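Local coordinates for protein putative rubredoxin reductase (Rhodopseudomonas palustris, PDB 3FG2) that probably passes electrons from NADH through its bound FAD to a ferredoxin, as the reductase of the CYP199A2 monooxygenase system, at residues A[37-45]-A[57-65]; A[44-52]-A[153-164]. One frame throughout, in Å; residues are numbered along the deposited sequence.

Contact 1 of 2, residues A[37-45]-A[57-65]; sequences HLPYQRPPL and NSLMFRPEK. With FAD (flavin-adenine dinucleotide), chain B.
A single antiparallel bridge, with Tyr40 and Met60 as its non-hydrogen-bonded pair and their CA atoms only 4.0 Å apart, clips together two pieces of one long loop. The loop follows strand 29-32 of the FAD-binding Rossmann-type domain, and its later piece, 57-65, runs into helix 64-69. Phe61 N donates to Pro39 O at 2.9 Å, nearly straight at 167°, and Gln41 N donates to Leu59 O at 2.8 Å. Pro39 O is gripped again by a water that also accepts from Arg62 N, while Gln41 NE2 adds a weak bond to Leu59 O.

The ring of Phe61 lies with one face over the Tyr40 peptide, the carbonyl carbon 3.6 Å above its plane and toward the rim, and takes Pro39 CB at its edge; Phe14 stacks on Phe61 and His11 meets it edge-to-face. Beside the bridge Leu59 forks: CD2 packs on Pro44 CB, CD1 on Leu45 CD2.

Tyr40 takes the tight rotamer with CG between backbone N and carbonyl carbon (chi1 64°), which sends its ring to the cofactor side, against the Arg42 guanidinium, while CB still touches Leu59 O. The guanidinium is thus sandwiched, Tyr40 on one face and the FAD phosphate oxygen O2A on the other, while its NH2 pairs with Glu35, which is also hydrogen-bonded to Tyr40 OH. Shortened to an alanine here, the side chain would probably leave Glu35 without its ion-pair partner and the phosphate oxygen without its positive neighbour. Arg42 NH1 also reaches back to Tyr40 O, a weak bond of 2.8 Å bent to 129°.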
loop_
_atom_site.group_PDB
_atom_site.type_symbol
_atom_site.label_atom_id
_atom_site.label_comp_id
_atom_site.label_asym_id
_atom_site.label_seq_id
_atom_site.Cartn_x
_atom_site.Cartn_y
_atom_site.Cartn_z
ATOM N N HIS A 37 10.019 14.723 -7.263
ATOM C CA HIS A 37 8.621 15.093 -7.418
ATOM C C HIS A 37 8.102 15.696 -6.137
ATOM O O HIS A 37 8.587 15.387 -5.051
ATOM C CB HIS A 37 7.755 13.879 -7.754
ATOM C CG HIS A 37 8.165 13.168 -9.001
ATOM N ND1 HIS A 37 8.931 12.023 -8.983
ATOM C CD2 HIS A 37 7.924 13.441 -10.305
ATOM C CE1 HIS A 37 9.141 11.618 -10.222
ATOM N NE2 HIS A 37 8.541 12.461 -11.045
ATOM N N LEU A 38 7.125 16.580 -6.267
ATOM C CA LEU A 38 6.523 17.171 -5.091
ATOM C C LEU A 38 5.816 15.969 -4.478
ATOM O O LEU A 38 5.430 15.049 -5.205
ATOM C CB LEU A 38 5.492 18.231 -5.492
ATOM C CG LEU A 38 5.969 19.373 -6.395
ATOM C CD1 LEU A 38 4.771 20.184 -6.858
ATOM C CD2 LEU A 38 6.967 20.249 -5.646
ATOM N N PRO A 39 5.658 15.941 -3.144
ATOM C CA PRO A 39 4.979 14.805 -2.512
ATOM C C PRO A 39 3.744 14.430 -3.336
ATOM O O PRO A 39 2.946 15.296 -3.680
ATOM C CB PRO A 39 4.634 15.353 -1.136
ATOM C CG PRO A 39 5.821 16.204 -0.837
ATOM C CD PRO A 39 6.034 16.950 -2.140
ATOM N N TYR A 40 3.584 13.147 -3.651
ATOM C CA TYR A 40 2.461 12.721 -4.477
ATOM C C TYR A 40 1.685 11.496 -4.000
ATOM O O TYR A 40 2.119 10.764 -3.111
ATOM C CB TYR A 40 2.960 12.483 -5.905
ATOM C CG TYR A 40 3.961 11.354 -6.032
ATOM C CD1 TYR A 40 3.543 10.060 -6.339
ATOM C CD2 TYR A 40 5.328 11.579 -5.855
ATOM C CE1 TYR A 40 4.455 9.017 -6.474
ATOM C CE2 TYR A 40 6.253 10.539 -5.984
ATOM C CZ TYR A 40 5.805 9.261 -6.297
ATOM O OH TYR A 40 6.698 8.223 -6.442
ATOM N N GLN A 41 0.530 11.284 -4.623
ATOM C CA GLN A 41 -0.361 10.173 -4.300
ATOM C C GLN A 41 0.062 8.882 -5.002
ATOM O O GLN A 41 0.435 8.893 -6.175
ATOM C CB GLN A 41 -1.793 10.512 -4.730
ATOM C CG GLN A 41 -2.332 11.851 -4.227
ATOM C CD GLN A 41 -3.560 12.309 -5.011
ATOM O OE1 GLN A 41 -4.594 11.636 -5.023
ATOM N NE2 GLN A 41 -3.442 13.453 -5.680
ATOM N N ARG A 42 -0.026 7.769 -4.281
ATOM C CA ARG A 42 0.330 6.461 -4.821
ATOM C C ARG A 42 -0.817 5.706 -5.499
ATOM O O ARG A 42 -0.656 5.168 -6.590
ATOM C CB ARG A 42 0.908 5.574 -3.714
ATOM C CG ARG A 42 2.421 5.602 -3.610
ATOM C CD ARG A 42 2.929 6.966 -3.216
ATOM N NE ARG A 42 4.387 7.039 -3.245
ATOM C CZ ARG A 42 5.076 8.143 -2.969
ATOM N NH1 ARG A 42 4.430 9.254 -2.645
ATOM N NH2 ARG A 42 6.403 8.147 -3.022
ATOM N N PRO A 43 -1.996 5.668 -4.868
ATOM C CA PRO A 43 -3.149 4.956 -5.431
ATOM C C PRO A 43 -3.413 5.110 -6.925
ATOM O O PRO A 43 -3.694 4.126 -7.615
ATOM C CB PRO A 43 -4.316 5.461 -4.580
ATOM C CG PRO A 43 -3.666 5.684 -3.242
ATOM C CD PRO A 43 -2.381 6.390 -3.641
ATOM N N PRO A 44 -3.334 6.341 -7.450
ATOM C CA PRO A 44 -3.586 6.543 -8.882
ATOM C C PRO A 44 -2.525 5.941 -9.816
ATOM O O PRO A 44 -2.769 5.775 -11.011
ATOM C CB PRO A 44 -3.652 8.068 -9.007
ATOM C CG PRO A 44 -4.069 8.516 -7.626
ATOM C CD PRO A 44 -3.233 7.634 -6.752
ATOM N N LEU A 45 -1.354 5.619 -9.266
ATOM C CA LEU A 45 -0.245 5.073 -10.050
ATOM C C LEU A 45 -0.538 3.801 -10.843
ATOM O O LEU A 45 -0.010 3.615 -11.938
ATOM C CB LEU A 45 0.957 4.831 -9.141
ATOM C CG LEU A 45 1.604 6.086 -8.550
ATOM C CD1 LEU A 45 2.673 5.684 -7.545
ATOM C CD2 LEU A 45 2.207 6.931 -9.671
ATOM N N ASN A 57 2.791 16.628 -12.670
ATOM C CA ASN A 57 2.403 16.702 -11.270
ATOM C C ASN A 57 0.894 16.730 -11.061
ATOM O O ASN A 57 0.365 17.595 -10.361
ATOM C CB ASN A 57 3.048 17.925 -10.610
ATOM C CG ASN A 57 4.557 17.775 -10.435
ATOM O OD1 ASN A 57 5.297 17.625 -11.411
ATOM N ND2 ASN A 57 5.018 17.814 -9.186
ATOM N N SER A 58 0.203 15.774 -11.669
ATOM C CA SER A 58 -1.243 15.682 -11.532
ATOM C C SER A 58 -1.592 14.827 -10.315
ATOM O O SER A 58 -2.760 14.704 -9.938
ATOM C CB SER A 58 -1.851 15.076 -12.800
ATOM O OG SER A 58 -1.137 13.922 -13.210
ATOM N N LEU A 59 -0.563 14.253 -9.695
ATOM C CA LEU A 59 -0.734 13.403 -8.520
ATOM C C LEU A 59 -0.227 14.058 -7.230
ATOM O O LEU A 59 -0.319 13.470 -6.153
ATOM C CB LEU A 59 -0.003 12.074 -8.728
ATOM C CG LEU A 59 -0.340 11.268 -9.984
ATOM C CD1 LEU A 59 0.483 9.985 -9.991
ATOM C CD2 LEU A 59 -1.830 10.955 -10.026
ATOM N N MET A 60 0.312 15.268 -7.343
ATOM C CA MET A 60 0.823 15.998 -6.185
ATOM C C MET A 60 -0.242 16.159 -5.094
ATOM O O MET A 60 -1.418 16.378 -5.392
ATOM C CB MET A 60 1.305 17.388 -6.618
ATOM C CG MET A 60 0.237 18.209 -7.346
ATOM S SD MET A 60 0.596 19.989 -7.480
ATOM C CE MET A 60 1.736 20.032 -8.823
ATOM N N PHE A 61 0.167 16.044 -3.834
ATOM C CA PHE A 61 -0.768 16.212 -2.723
ATOM C C PHE A 61 -1.253 17.657 -2.739
ATOM O O PHE A 61 -2.446 17.921 -2.874
ATOM C CB PHE A 61 -0.083 15.923 -1.383
ATOM C CG PHE A 61 0.083 14.461 -1.080
ATOM C CD1 PHE A 61 1.346 13.914 -0.909
ATOM C CD2 PHE A 61 -1.030 13.636 -0.933
ATOM C CE1 PHE A 61 1.500 12.563 -0.594
ATOM C CE2 PHE A 61 -0.887 12.289 -0.619
ATOM C CZ PHE A 61 0.380 11.752 -0.449
ATOM N N ARG A 62 -0.307 18.582 -2.591
ATOM C CA ARG A 62 -0.583 20.016 -2.610
ATOM C C ARG A 62 0.445 20.650 -3.539
ATOM O O ARG A 62 1.482 20.051 -3.830
ATOM C CB ARG A 62 -0.435 20.628 -1.211
ATOM C CG ARG A 62 -1.298 19.993 -0.137
ATOM C CD ARG A 62 -2.784 20.099 -0.453
ATOM N NE ARG A 62 -3.534 19.018 0.189
ATOM C CZ ARG A 62 -3.792 18.947 1.491
ATOM N NH1 ARG A 62 -3.369 19.905 2.303
ATOM N NH2 ARG A 62 -4.442 17.900 1.985
ATOM N N PRO A 63 0.168 21.863 -4.034
ATOM C CA PRO A 63 1.135 22.507 -4.926
ATOM C C PRO A 63 2.345 23.041 -4.159
ATOM O O PRO A 63 2.314 23.166 -2.937
ATOM C CB PRO A 63 0.310 23.608 -5.592
ATOM C CG PRO A 63 -0.674 23.974 -4.525
ATOM C CD PRO A 63 -1.091 22.627 -3.972
ATOM N N GLU A 64 3.407 23.350 -4.889
ATOM C CA GLU A 64 4.642 23.849 -4.300
ATOM C C GLU A 64 4.463 24.979 -3.277
ATOM O O GLU A 64 5.072 24.960 -2.201
ATOM C CB GLU A 64 5.580 24.291 -5.423
ATOM C CG GLU A 64 6.925 24.805 -4.960
ATOM C CD GLU A 64 7.994 24.640 -6.023
ATOM O OE1 GLU A 64 7.697 24.896 -7.215
ATOM O OE2 GLU A 64 9.134 24.259 -5.664
ATOM N N LYS A 65 3.630 25.957 -3.613
ATOM C CA LYS A 65 3.378 27.095 -2.730
ATOM C C LYS A 65 2.852 26.699 -1.348
ATOM O O LYS A 65 3.007 27.444 -0.377
ATOM C CB LYS A 65 2.381 28.054 -3.389
ATOM C CG LYS A 65 2.013 29.243 -2.521
ATOM C CD LYS A 65 1.055 30.181 -3.232
ATOM C CE LYS A 65 0.749 31.389 -2.368
ATOM N NZ LYS A 65 1.991 32.117 -1.984
HETATM P PA FAD B . 5.307 5.921 0.725
HETATM O O1A FAD B . 5.912 4.802 -0.044
HETATM O O2A FAD B . 4.260 6.624 0.234
HETATM O O5B FAD B . 6.471 6.924 0.684
HETATM C C5B FAD B . 7.827 6.644 1.157
HETATM C C4B FAD B . 8.666 7.827 0.626
HETATM O O4B FAD B . 9.912 7.863 1.419
HETATM C C3B FAD B . 9.113 7.722 -0.843
HETATM O O3B FAD B . 8.929 8.855 -1.632
HETATM C C2B FAD B . 10.521 7.215 -0.702
HETATM O O2B FAD B . 11.301 7.412 -1.841
HETATM C C1B FAD B . 10.999 8.043 0.453
HETATM N N9A FAD B . 12.174 7.564 1.185
HETATM C C8A FAD B . 12.507 6.261 1.455
HETATM N N7A FAD B . 13.642 6.147 2.134
HETATM C C5A FAD B . 14.076 7.427 2.320
HETATM C C6A FAD B . 15.274 7.975 2.995
HETATM N N6A FAD B . 16.197 7.244 3.576
HETATM N N1A FAD B . 15.369 9.352 2.978
HETATM C C2A FAD B . 14.427 10.155 2.381
HETATM N N3A FAD B . 13.307 9.736 1.745
HETATM C C4A FAD B . 13.174 8.359 1.739
HETATM N N1 FAD B . -3.305 1.976 -0.486
HETATM C C2 FAD B . -4.627 2.090 -0.362
HETATM O O2 FAD B . -5.149 2.151 0.710
HETATM N N3 FAD B . -5.495 2.149 -1.502
HETATM C C4 FAD B . -4.998 2.097 -2.793
HETATM O O4 FAD B . -5.765 2.156 -3.736
HETATM C C4X FAD B . -3.550 1.977 -2.940
HETATM N N5 FAD B . -3.004 1.931 -4.180
HETATM C C5X FAD B . -1.628 1.826 -4.286
HETATM C C6 FAD B . -1.071 1.792 -5.596
HETATM C C7 FAD B . 0.290 1.697 -5.802
HETATM C C7M FAD B . 0.832 1.665 -7.218
HETATM C C8 FAD B . 1.198 1.626 -4.652
HETATM C C8M FAD B . 2.699 1.524 -4.803
HETATM C C9 FAD B . 0.657 1.654 -3.349
HETATM C C9A FAD B . -0.742 1.756 -3.156
HETATM N N10 FAD B . -1.368 1.806 -1.841
HETATM C C10 FAD B . -2.724 1.917 -1.718
HETATM C "C1'" FAD B . -0.470 1.744 -0.660
HETATM C "C2'" FAD B . -0.073 3.180 -0.203
HETATM O "O2'" FAD B . 0.497 3.852 -1.305
HETATM C "C3'" FAD B . 0.914 3.049 0.939
HETATM O "O3'" FAD B . 0.290 2.389 2.035
HETATM C "C4'" FAD B . 1.383 4.426 1.376
HETATM O "O4'" FAD B . 2.017 5.121 0.270
HETATM C "C5'" FAD B . 2.368 4.260 2.507
HETATM O "O5'" FAD B . 2.865 5.705 2.903
HETATM P P FAD B . 4.281 5.896 3.366
HETATM O O1P FAD B . 4.313 7.421 3.668
HETATM O O2P FAD B . 4.653 5.075 4.430
HETATM O O3P FAD B . 5.217 5.592 2.279
HETATM O O HOH W 1 2.694 17.759 -2.646
#

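Contact 2 of 2, residues A[44-52]-A[153-164]; sequences PLSKAYLKS and IGLEFAATARAK. With FAD (flavin-adenine dinucleotide), chain B; GOL (glycerol), chain C.
Helix 152-163, which begins within the second GxGxxG-like pattern and so probably belongs to the NADH-binding Rossmann domain, lays one side along the loop that lines the flavin. Glu156 is the focus. Its OE1 accepts from Ser46 OG at 2.7 Å, nearly in line with the C-O bond, and from Lys47 NZ at 2.6 Å on the syn side, 21° out of the carboxylate plane; the lysine contact is a salt bridge. The Lys47 chain runs extended and then bends at its last torsion (chi4 60°), bringing NZ to FAD O4 at 3.0 Å and, more weakly, to N5. Ser322 and Asp323 hold the other oxygen, OE2.

Beside the polar cluster Ile153 sets CG2 on Ser46 CB and CD1 against the dimethylbenzene end of the flavin. Farther along, Leu50 CD2 meets the edge of the Phe157 ring at 3.9 Å, and Leu50 CB faces Thr160 CG2. A glycerol, probably from the crystallisation liquor, bridges Lys51 NZ to Glu156 O.

With its carboxylate fixed at both oxygens, Glu156 probably acts as a second-shell residue positioning Lys47; held by Glu156, Pro43 O and the flavin edge, NZ is likely to polarise the O4/N5 side.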
loop_
_atom_site.group_PDB
_atom_site.type_symbol
_atom_site.label_atom_id
_atom_site.label_comp_id
_atom_site.label_asym_id
_atom_site.label_seq_id
_atom_site.Cartn_x
_atom_site.Cartn_y
_atom_site.Cartn_z
ATOM N N PRO A 44 -3.334 6.341 -7.450
ATOM C CA PRO A 44 -3.586 6.543 -8.882
ATOM C C PRO A 44 -2.525 5.941 -9.816
ATOM O O PRO A 44 -2.769 5.775 -11.011
ATOM C CB PRO A 44 -3.652 8.068 -9.007
ATOM C CG PRO A 44 -4.069 8.516 -7.626
ATOM C CD PRO A 44 -3.233 7.634 -6.752
ATOM N N LEU A 45 -1.354 5.619 -9.266
ATOM C CA LEU A 45 -0.245 5.073 -10.050
ATOM C C LEU A 45 -0.538 3.801 -10.843
ATOM O O LEU A 45 -0.010 3.615 -11.938
ATOM C CB LEU A 45 0.957 4.831 -9.141
ATOM C CG LEU A 45 1.604 6.086 -8.550
ATOM C CD1 LEU A 45 2.673 5.684 -7.545
ATOM C CD2 LEU A 45 2.207 6.931 -9.671
ATOM N N SER A 46 -1.364 2.924 -10.288
ATOM C CA SER A 46 -1.712 1.681 -10.960
ATOM C C SER A 46 -3.159 1.745 -11.417
ATOM O O SER A 46 -3.757 0.731 -11.787
ATOM C CB SER A 46 -1.530 0.505 -10.006
ATOM O OG SER A 46 -2.231 0.739 -8.800
ATOM N N LYS A 47 -3.714 2.952 -11.391
ATOM C CA LYS A 47 -5.103 3.157 -11.775
ATOM C C LYS A 47 -5.221 4.227 -12.868
ATOM O O LYS A 47 -4.592 4.109 -13.925
ATOM C CB LYS A 47 -5.917 3.551 -10.533
ATOM C CG LYS A 47 -5.774 2.557 -9.381
ATOM C CD LYS A 47 -6.522 3.012 -8.137
ATOM C CE LYS A 47 -6.433 1.969 -7.019
ATOM N NZ LYS A 47 -5.036 1.655 -6.560
ATOM N N ALA A 48 -6.006 5.270 -12.600
ATOM C CA ALA A 48 -6.225 6.357 -13.552
ATOM C C ALA A 48 -4.975 6.846 -14.267
ATOM O O ALA A 48 -4.986 7.002 -15.486
ATOM C CB ALA A 48 -6.902 7.533 -12.858
ATOM N N TYR A 49 -3.897 7.087 -13.527
ATOM C CA TYR A 49 -2.684 7.590 -14.158
ATOM C C TYR A 49 -2.262 6.812 -15.409
ATOM O O TYR A 49 -1.934 7.405 -16.436
ATOM C CB TYR A 49 -1.525 7.628 -13.170
ATOM C CG TYR A 49 -0.360 8.399 -13.730
ATOM C CD1 TYR A 49 -0.445 9.777 -13.919
ATOM C CD2 TYR A 49 0.798 7.745 -14.156
ATOM C CE1 TYR A 49 0.590 10.488 -14.529
ATOM C CE2 TYR A 49 1.835 8.440 -14.763
ATOM C CZ TYR A 49 1.726 9.811 -14.951
ATOM O OH TYR A 49 2.744 10.499 -15.567
ATOM N N LEU A 50 -2.269 5.487 -15.327
ATOM C CA LEU A 50 -1.899 4.651 -16.463
ATOM C C LEU A 50 -2.773 4.933 -17.681
ATOM O O LEU A 50 -2.455 4.519 -18.794
ATOM C CB LEU A 50 -2.016 3.173 -16.082
ATOM C CG LEU A 50 -0.772 2.444 -15.564
ATOM C CD1 LEU A 50 0.185 3.403 -14.879
ATOM C CD2 LEU A 50 -1.216 1.347 -14.618
ATOM N N LYS A 51 -3.874 5.645 -17.469
ATOM C CA LYS A 51 -4.793 5.966 -18.558
ATOM C C LYS A 51 -4.770 7.453 -18.913
ATOM O O LYS A 51 -5.431 7.878 -19.854
ATOM C CB LYS A 51 -6.224 5.588 -18.165
ATOM C CG LYS A 51 -6.372 4.232 -17.506
ATOM C CD LYS A 51 -7.787 4.068 -16.985
ATOM C CE LYS A 51 -8.001 2.726 -16.323
ATOM N NZ LYS A 51 -9.337 2.701 -15.669
ATOM N N SER A 52 -4.023 8.243 -18.153
ATOM C CA SER A 52 -3.957 9.679 -18.398
ATOM C C SER A 52 -2.962 10.010 -19.492
ATOM O O SER A 52 -2.439 9.122 -20.160
ATOM C CB SER A 52 -3.557 10.419 -17.120
ATOM O OG SER A 52 -2.210 10.146 -16.767
ATOM N N ILE A 153 -2.109 -4.371 -6.830
ATOM C CA ILE A 153 -1.460 -3.608 -7.882
ATOM C C ILE A 153 -1.372 -4.368 -9.198
ATOM O O ILE A 153 -1.722 -3.840 -10.248
ATOM C CB ILE A 153 -0.058 -3.163 -7.434
ATOM C CG1 ILE A 153 -0.187 -2.301 -6.176
ATOM C CG2 ILE A 153 0.630 -2.375 -8.558
ATOM C CD1 ILE A 153 1.124 -1.929 -5.540
ATOM N N GLY A 154 -0.913 -5.610 -9.138
ATOM C CA GLY A 154 -0.799 -6.402 -10.344
ATOM C C GLY A 154 -2.094 -6.508 -11.129
ATOM O O GLY A 154 -2.085 -6.406 -12.359
ATOM N N LEU A 155 -3.211 -6.713 -10.431
ATOM C CA LEU A 155 -4.500 -6.851 -11.100
ATOM C C LEU A 155 -5.043 -5.517 -11.582
ATOM O O LEU A 155 -5.662 -5.442 -12.644
ATOM C CB LEU A 155 -5.513 -7.533 -10.178
ATOM C CG LEU A 155 -5.171 -8.992 -9.817
ATOM C CD1 LEU A 155 -6.249 -9.571 -8.908
ATOM C CD2 LEU A 155 -5.063 -9.829 -11.086
ATOM N N GLU A 156 -4.820 -4.462 -10.806
ATOM C CA GLU A 156 -5.285 -3.150 -11.211
ATOM C C GLU A 156 -4.581 -2.822 -12.527
ATOM O O GLU A 156 -5.183 -2.258 -13.438
ATOM C CB GLU A 156 -4.961 -2.110 -10.131
ATOM C CG GLU A 156 -5.633 -2.405 -8.789
ATOM C CD GLU A 156 -5.451 -1.305 -7.754
ATOM O OE1 GLU A 156 -4.502 -0.499 -7.881
ATOM O OE2 GLU A 156 -6.256 -1.255 -6.799
ATOM N N PHE A 157 -3.311 -3.207 -12.633
ATOM C CA PHE A 157 -2.545 -2.968 -13.851
ATOM C C PHE A 157 -3.042 -3.869 -14.976
ATOM O O PHE A 157 -3.332 -3.405 -16.079
ATOM C CB PHE A 157 -1.051 -3.243 -13.632
ATOM C CG PHE A 157 -0.273 -3.357 -14.915
ATOM C CD1 PHE A 157 0.017 -2.227 -15.673
ATOM C CD2 PHE A 157 0.100 -4.608 -15.408
ATOM C CE1 PHE A 157 0.660 -2.338 -16.901
ATOM C CE2 PHE A 157 0.742 -4.733 -16.634
ATOM C CZ PHE A 157 1.022 -3.594 -17.387
ATOM N N ALA A 158 -3.139 -5.162 -14.690
ATOM C CA ALA A 158 -3.577 -6.134 -15.682
ATOM C C ALA A 158 -4.852 -5.746 -16.425
ATOM O O ALA A 158 -4.942 -5.910 -17.638
ATOM C CB ALA A 158 -3.760 -7.487 -15.030
ATOM N N ALA A 159 -5.845 -5.251 -15.700
ATOM C CA ALA A 159 -7.093 -4.867 -16.335
ATOM C C ALA A 159 -6.855 -3.726 -17.321
ATOM O O ALA A 159 -7.363 -3.740 -18.443
ATOM C CB ALA A 159 -8.112 -4.456 -15.282
ATOM N N THR A 160 -6.066 -2.745 -16.911
ATOM C CA THR A 160 -5.791 -1.620 -17.777
ATOM C C THR A 160 -4.974 -2.016 -19.001
ATOM O O THR A 160 -5.281 -1.588 -20.114
ATOM C CB THR A 160 -5.092 -0.501 -16.999
ATOM O OG1 THR A 160 -6.024 0.052 -16.062
ATOM C CG2 THR A 160 -4.602 0.604 -17.945
ATOM N N ALA A 161 -3.940 -2.829 -18.808
ATOM C CA ALA A 161 -3.124 -3.269 -19.937
ATOM C C ALA A 161 -4.029 -4.015 -20.918
ATOM O O ALA A 161 -3.934 -3.848 -22.135
ATOM C CB ALA A 161 -2.007 -4.183 -19.459
ATOM N N ARG A 162 -4.921 -4.834 -20.376
ATOM C CA ARG A 162 -5.833 -5.590 -21.211
ATOM C C ARG A 162 -6.769 -4.640 -21.953
ATOM O O ARG A 162 -7.031 -4.812 -23.147
ATOM C CB ARG A 162 -6.649 -6.555 -20.355
ATOM C CG ARG A 162 -7.618 -7.417 -21.154
ATOM C CD ARG A 162 -6.892 -8.154 -22.261
ATOM N NE ARG A 162 -7.805 -8.970 -23.051
ATOM C CZ ARG A 162 -7.491 -9.511 -24.222
ATOM N NH1 ARG A 162 -6.285 -9.315 -24.741
ATOM N NH2 ARG A 162 -8.380 -10.254 -24.867
ATOM N N ALA A 163 -7.267 -3.640 -21.233
ATOM C CA ALA A 163 -8.179 -2.661 -21.805
ATOM C C ALA A 163 -7.507 -1.900 -22.942
ATOM O O ALA A 163 -8.174 -1.434 -23.868
ATOM C CB ALA A 163 -8.643 -1.692 -20.726
ATOM N N LYS A 164 -6.184 -1.781 -22.868
ATOM C CA LYS A 164 -5.426 -1.081 -23.894
ATOM C C LYS A 164 -5.087 -1.990 -25.070
ATOM O O LYS A 164 -4.343 -1.600 -25.965
ATOM C CB LYS A 164 -4.139 -0.501 -23.306
ATOM C CG LYS A 164 -4.335 0.689 -22.374
ATOM C CD LYS A 164 -2.984 1.179 -21.859
ATOM C CE LYS A 164 -3.109 2.432 -20.988
ATOM N NZ LYS A 164 -3.622 3.618 -21.740
HETATM P PA FAD B . 5.307 5.921 0.725
HETATM O O1A FAD B . 5.912 4.802 -0.044
HETATM O O2A FAD B . 4.260 6.624 0.234
HETATM O O5B FAD B . 6.471 6.924 0.684
HETATM C C5B FAD B . 7.827 6.644 1.157
HETATM C C4B FAD B . 8.666 7.827 0.626
HETATM O O4B FAD B . 9.912 7.863 1.419
HETATM C C3B FAD B . 9.113 7.722 -0.843
HETATM O O3B FAD B . 8.929 8.855 -1.632
HETATM C C2B FAD B . 10.521 7.215 -0.702
HETATM O O2B FAD B . 11.301 7.412 -1.841
HETATM C C1B FAD B . 10.999 8.043 0.453
HETATM N N9A FAD B . 12.174 7.564 1.185
HETATM C C8A FAD B . 12.507 6.261 1.455
HETATM N N7A FAD B . 13.642 6.147 2.134
HETATM C C5A FAD B . 14.076 7.427 2.320
HETATM C C6A FAD B . 15.274 7.975 2.995
HETATM N N6A FAD B . 16.197 7.244 3.576
HETATM N N1A FAD B . 15.369 9.352 2.978
HETATM C C2A FAD B . 14.427 10.155 2.381
HETATM N N3A FAD B . 13.307 9.736 1.745
HETATM C C4A FAD B . 13.174 8.359 1.739
HETATM N N1 FAD B . -3.305 1.976 -0.486
HETATM C C2 FAD B . -4.627 2.090 -0.362
HETATM O O2 FAD B . -5.149 2.151 0.710
HETATM N N3 FAD B . -5.495 2.149 -1.502
HETATM C C4 FAD B . -4.998 2.097 -2.793
HETATM O O4 FAD B . -5.765 2.156 -3.736
HETATM C C4X FAD B . -3.550 1.977 -2.940
HETATM N N5 FAD B . -3.004 1.931 -4.180
HETATM C C5X FAD B . -1.628 1.826 -4.286
HETATM C C6 FAD B . -1.071 1.792 -5.596
HETATM C C7 FAD B . 0.290 1.697 -5.802
HETATM C C7M FAD B . 0.832 1.665 -7.218
HETATM C C8 FAD B . 1.198 1.626 -4.652
HETATM C C8M FAD B . 2.699 1.524 -4.803
HETATM C C9 FAD B . 0.657 1.654 -3.349
HETATM C C9A FAD B . -0.742 1.756 -3.156
HETATM N N10 FAD B . -1.368 1.806 -1.841
HETATM C C10 FAD B . -2.724 1.917 -1.718
HETATM C "C1'" FAD B . -0.470 1.744 -0.660
HETATM C "C2'" FAD B . -0.073 3.180 -0.203
HETATM O "O2'" FAD B . 0.497 3.852 -1.305
HETATM C "C3'" FAD B . 0.914 3.049 0.939
HETATM O "O3'" FAD B . 0.290 2.389 2.035
HETATM C "C4'" FAD B . 1.383 4.426 1.376
HETATM O "O4'" FAD B . 2.017 5.121 0.270
HETATM C "C5'" FAD B . 2.368 4.260 2.507
HETATM O "O5'" FAD B . 2.865 5.705 2.903
HETATM P P FAD B . 4.281 5.896 3.366
HETATM O O1P FAD B . 4.313 7.421 3.668
HETATM O O2P FAD B . 4.653 5.075 4.430
HETATM O O3P FAD B . 5.217 5.592 2.279
HETATM C C1 GOL C . -8.015 -0.706 -13.331
HETATM O O1 GOL C . -6.814 -0.093 -12.876
HETATM C C2 GOL C . -9.274 0.158 -12.911
HETATM O O2 GOL C . -9.966 0.549 -14.109
HETATM C C3 GOL C . -8.894 1.449 -12.102
HETATM O O3 GOL C . -8.404 2.536 -12.903
#

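Contacts 1 and 2 share Pro44 and Leu45 and flank the same FAD, their centres about 18 Å apart. Contact 1 joins two parts of one loop and is partly buried, held by backbone hydrogen bonds and hydrophobic side chains, with its charged end at the phosphates. Contact 2 is the more buried and ties that loop to helix 152-163, a hundred residues on, through a carboxylate, a hydroxyl and an amine beside the flavin, with apolar packing farther along the helix. The two meet where Leu59 CD1 of contact 1 packs on Tyr49 CD1 of contact 2, at 4.0 Å. One loop thus serves the cofactor's phosphates and its redox-active ring, which contact 1 also reaches through Pro43 and Leu45.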